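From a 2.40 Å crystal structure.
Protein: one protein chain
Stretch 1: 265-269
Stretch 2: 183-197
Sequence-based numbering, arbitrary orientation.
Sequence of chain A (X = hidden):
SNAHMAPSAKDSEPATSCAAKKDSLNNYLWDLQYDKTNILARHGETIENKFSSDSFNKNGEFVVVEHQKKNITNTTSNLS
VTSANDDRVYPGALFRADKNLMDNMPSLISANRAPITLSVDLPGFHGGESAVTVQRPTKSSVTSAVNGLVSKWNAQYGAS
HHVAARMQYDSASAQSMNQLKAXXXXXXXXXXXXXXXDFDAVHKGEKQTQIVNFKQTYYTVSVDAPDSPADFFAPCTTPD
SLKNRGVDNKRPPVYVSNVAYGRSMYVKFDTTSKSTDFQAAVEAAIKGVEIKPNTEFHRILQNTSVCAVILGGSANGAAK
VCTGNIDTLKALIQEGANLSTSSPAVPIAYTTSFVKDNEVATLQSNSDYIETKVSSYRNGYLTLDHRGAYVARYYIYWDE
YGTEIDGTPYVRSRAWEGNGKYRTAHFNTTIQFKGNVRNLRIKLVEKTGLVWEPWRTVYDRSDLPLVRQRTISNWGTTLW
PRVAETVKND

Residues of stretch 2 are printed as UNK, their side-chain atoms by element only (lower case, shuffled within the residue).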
# COMPACT_ATOMS: atom_id res chain seq x y z
N MET A 265 -27.85 -15.39 -19.87
CA MET A 265 -28.37 -14.36 -18.98
C MET A 265 -27.23 -13.52 -18.42
O MET A 265 -26.09 -13.98 -18.33
CB MET A 265 -29.17 -14.98 -17.83
CG MET A 265 -28.38 -15.91 -16.93
SD MET A 265 -29.31 -16.40 -15.47
CE MET A 265 -28.04 -17.26 -14.56
N TYR A 266 -27.57 -12.29 -18.04
CA TYR A 266 -26.66 -11.38 -17.38
C TYR A 266 -27.09 -11.21 -15.93
O TYR A 266 -28.29 -11.05 -15.64
CB TYR A 266 -26.64 -10.02 -18.08
CG TYR A 266 -25.72 -9.96 -19.28
CD1 TYR A 266 -24.40 -9.56 -19.14
CD2 TYR A 266 -26.18 -10.31 -20.54
CE1 TYR A 266 -23.56 -9.51 -20.23
CE2 TYR A 266 -25.34 -10.26 -21.64
CZ TYR A 266 -24.03 -9.86 -21.48
OH TYR A 266 -23.18 -9.80 -22.57
N VAL A 267 -26.13 -11.22 -15.01
CA VAL A 267 -26.39 -11.16 -13.58
C VAL A 267 -25.57 -10.04 -12.97
O VAL A 267 -24.37 -9.92 -13.24
CB VAL A 267 -26.07 -12.50 -12.88
CG1 VAL A 267 -26.48 -12.43 -11.42
CG2 VAL A 267 -26.78 -13.65 -13.58
N LYS A 268 -26.22 -9.22 -12.15
CA LYS A 268 -25.56 -8.16 -11.40
C LYS A 268 -25.54 -8.53 -9.93
O LYS A 268 -26.60 -8.67 -9.31
CB LYS A 268 -26.27 -6.82 -11.60
CG LYS A 268 -25.69 -5.67 -10.77
CD LYS A 268 -26.51 -4.39 -10.89
CE LYS A 268 -27.86 -4.51 -10.20
NZ LYS A 268 -28.68 -3.28 -10.34
N PHE A 269 -24.34 -8.71 -9.37
CA PHE A 269 -24.16 -8.86 -7.93
C PHE A 269 -23.71 -7.52 -7.37
O PHE A 269 -22.74 -6.93 -7.86
CB PHE A 269 -23.10 -9.92 -7.61
CG PHE A 269 -23.36 -11.26 -8.22
CD1 PHE A 269 -23.96 -12.27 -7.47
CD2 PHE A 269 -23.00 -11.52 -9.53
CE1 PHE A 269 -24.19 -13.51 -8.03
CE2 PHE A 269 -23.23 -12.76 -10.09
CZ PHE A 269 -23.82 -13.76 -9.34
N UNK A 183 -15.44 -5.70 -22.29
CA UNK A 183 -15.49 -7.06 -21.76
C UNK A 183 -16.61 -7.87 -22.40
O UNK A 183 -16.41 -9.03 -22.76
n UNK A 183 -13.24 -11.08 -18.62
c UNK A 183 -14.47 -8.99 -19.20
c UNK A 183 -14.54 -10.50 -19.07
c UNK A 183 -15.82 -8.40 -19.58
c UNK A 183 -15.68 -7.02 -20.24
N UNK A 184 -17.79 -7.27 -22.56
CA UNK A 184 -19.00 -8.02 -22.90
C UNK A 184 -19.55 -7.69 -24.29
O UNK A 184 -20.53 -8.31 -24.70
c UNK A 184 -19.86 -7.54 -19.36
c UNK A 184 -19.77 -8.33 -20.50
c UNK A 184 -19.38 -9.65 -20.36
c UNK A 184 -19.57 -8.06 -18.12
c UNK A 184 -19.08 -10.17 -19.12
c UNK A 184 -19.18 -9.38 -18.00
c UNK A 184 -20.08 -7.76 -21.85
N UNK A 185 -18.95 -6.74 -25.01
CA UNK A 185 -19.39 -6.45 -26.36
C UNK A 185 -19.78 -5.00 -26.57
O UNK A 185 -20.29 -4.35 -25.66
N UNK A 186 -19.54 -4.50 -27.79
CA UNK A 186 -19.83 -3.11 -28.10
C UNK A 186 -21.28 -2.74 -27.83
O UNK A 186 -21.58 -1.55 -27.67
c UNK A 186 -19.49 -2.82 -29.56
N UNK A 187 -22.18 -3.72 -27.79
CA UNK A 187 -23.60 -3.47 -27.56
C UNK A 187 -24.03 -3.83 -26.14
O UNK A 187 -25.21 -4.12 -25.91
o UNK A 187 -23.17 -6.16 -27.96
c UNK A 187 -24.44 -4.24 -28.57
c UNK A 187 -24.22 -5.74 -28.50
o UNK A 187 -25.09 -6.50 -28.97
N UNK A 188 -23.10 -3.81 -25.17
CA UNK A 188 -23.48 -4.10 -23.79
C UNK A 188 -24.48 -3.08 -23.27
O UNK A 188 -25.53 -3.44 -22.74
c UNK A 188 -22.25 -4.15 -22.89
c UNK A 188 -22.58 -4.40 -21.45
c UNK A 188 -22.58 -3.37 -20.53
c UNK A 188 -22.90 -3.60 -19.20
c UNK A 188 -22.92 -5.67 -21.02
c UNK A 188 -23.24 -5.91 -19.69
c UNK A 188 -23.23 -4.87 -18.78
N UNK A 189 -24.15 -1.79 -23.40
CA UNK A 189 -25.18 -0.77 -23.29
C UNK A 189 -26.34 -1.15 -24.20
O UNK A 189 -26.13 -1.69 -25.28
c UNK A 189 -24.61 0.60 -23.67
N UNK A 190 -27.56 -0.86 -23.74
CA UNK A 190 -28.80 -1.40 -24.31
C UNK A 190 -29.08 -2.76 -23.68
O UNK A 190 -30.15 -2.97 -23.10
c UNK A 190 -29.91 -2.24 -26.49
c UNK A 190 -31.11 -1.34 -26.67
c UNK A 190 -32.04 -1.88 -27.75
n UNK A 190 -32.37 -0.84 -28.75
c UNK A 190 -28.73 -1.53 -25.84
N UNK A 191 -28.12 -3.69 -23.78
CA UNK A 191 -28.30 -5.01 -23.18
C UNK A 191 -28.25 -4.94 -21.66
O UNK A 191 -28.81 -5.81 -20.99
c UNK A 191 -27.38 -7.36 -23.05
c UNK A 191 -26.26 -6.96 -25.88
c UNK A 191 -27.24 -5.99 -23.72
c UNK A 191 -27.36 -6.13 -25.24
N UNK A 192 -27.60 -3.91 -21.10
CA UNK A 192 -27.33 -3.88 -19.68
C UNK A 192 -28.11 -2.85 -18.88
O UNK A 192 -28.02 -2.83 -17.65
N UNK A 193 -28.88 -1.99 -19.55
CA UNK A 193 -29.69 -1.01 -18.83
C UNK A 193 -30.78 -1.70 -18.02
O UNK A 193 -31.24 -1.12 -17.02
c UNK A 193 -29.22 1.04 -20.22
c UNK A 193 -30.29 0.05 -19.77
c UNK A 193 -30.99 -0.57 -20.97
N UNK A 194 -31.24 -2.90 -18.37
CA UNK A 194 -32.21 -3.58 -17.48
C UNK A 194 -31.63 -3.93 -16.12
O UNK A 194 -32.41 -4.10 -15.17
c UNK A 194 -32.31 -4.49 -19.68
c UNK A 194 -31.07 -3.66 -19.62
c UNK A 194 -32.60 -4.83 -18.27
N UNK A 195 -30.31 -4.06 -15.99
CA UNK A 195 -29.69 -4.28 -14.69
C UNK A 195 -29.49 -2.98 -13.92
O UNK A 195 -28.92 -3.02 -12.82
c UNK A 195 -26.82 -6.13 -16.44
c UNK A 195 -28.22 -6.12 -15.86
c UNK A 195 -28.34 -4.98 -14.85
c UNK A 195 -28.53 -7.47 -15.22
N UNK A 196 -29.94 -1.85 -14.47
CA UNK A 196 -29.84 -0.54 -13.82
C UNK A 196 -28.57 -0.40 -13.00
O UNK A 196 -28.63 -0.36 -11.76
c UNK A 196 -34.38 -1.65 -12.44
c UNK A 196 -33.58 -0.38 -12.69
c UNK A 196 -32.40 -0.62 -13.63
n UNK A 196 -35.45 -1.86 -13.46
c UNK A 196 -31.08 -0.29 -12.95
N UNK A 197 -27.43 -0.32 -13.66
CA UNK A 197 -26.14 -0.19 -12.98
C UNK A 197 -25.99 1.23 -12.46
O UNK A 197 -26.37 2.20 -13.14
c UNK A 197 -25.22 -1.95 -14.55
c UNK A 197 -23.66 -0.57 -13.16
c UNK A 197 -24.99 -0.57 -13.92
c UNK A 197 -24.25 -2.28 -15.66

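Position 183 carries four carbons in a row ending in nitrogen, out of reach of the strand: K183, its amine bonded elsewhere in the structure. At position 184 one carbon leads to a ring of six carbons, and the ring offers a face to the edge of the Y266 ring, planes at 89° and centroids 5.6 Å apart. With no hydroxyl oxygen, this is F184.

Position 185 has no side chain. Its phi of 124° would jam a CB against the preceding carbonyl oxygen, so G185 suits the helix end. Position 186 has a single carbon, A186, in a type I turn that begins at G185. Position 187 shows two carbons, the second bearing two oxygens: D187, which precedes a helix without making a capping bond.

Position 188 again has one carbon and a six-carbon ring, hence F188. Its backbone N closes the turn on G185 O at 2.9 Å, while its ring turns an edge toward the face of Y266, offset, with CE1 3.7 Å from Y266 CE1. Position 189 has one carbon and is A189. Position 190, four carbons and a nitrogen, is K190, whose charged end suits an exposed site.

Position 191 has four carbons forked at the first, one arm two carbons long: I191. Its CG2 packs 3.8 Å from Y266 CE2. Position 192 has no side chain; a CB would stand 3.0 Å from F188 CE2, so G192 leaves room for that ring. Position 193, one carbon carrying two more, is V193. Position 194 has three carbons closing onto its own nitrogen, P194, whose phi of -64° fits the 3-10 segment.

Position 195 has four carbons forked at the second, which makes it L195. Buried and pointing toward the strand, it brings CD2 to 3.6 Å from Y266 O and CD1 to 4.2 Å from Y266 CB. Position 196, four carbons and a terminal nitrogen, is K196; its end leads away from the strand. Position 197 has four carbons forked at the first, one arm two carbons long: I197.

The contact rests on two alternate strand residues, Y266 and K268, both pointing toward the loop, while V267 between them points away. Y266 fills a pocket of F184, F188, I191 and L195. K268 reaches out to backbone carbonyls, its NZ donating to L195 O at 2.5 Å and weakly to K196 O at 3.2 Å, which ties the loop's end to the strand.

Stretch 2, residues 183-197: KFGADFAKIGVPLKI
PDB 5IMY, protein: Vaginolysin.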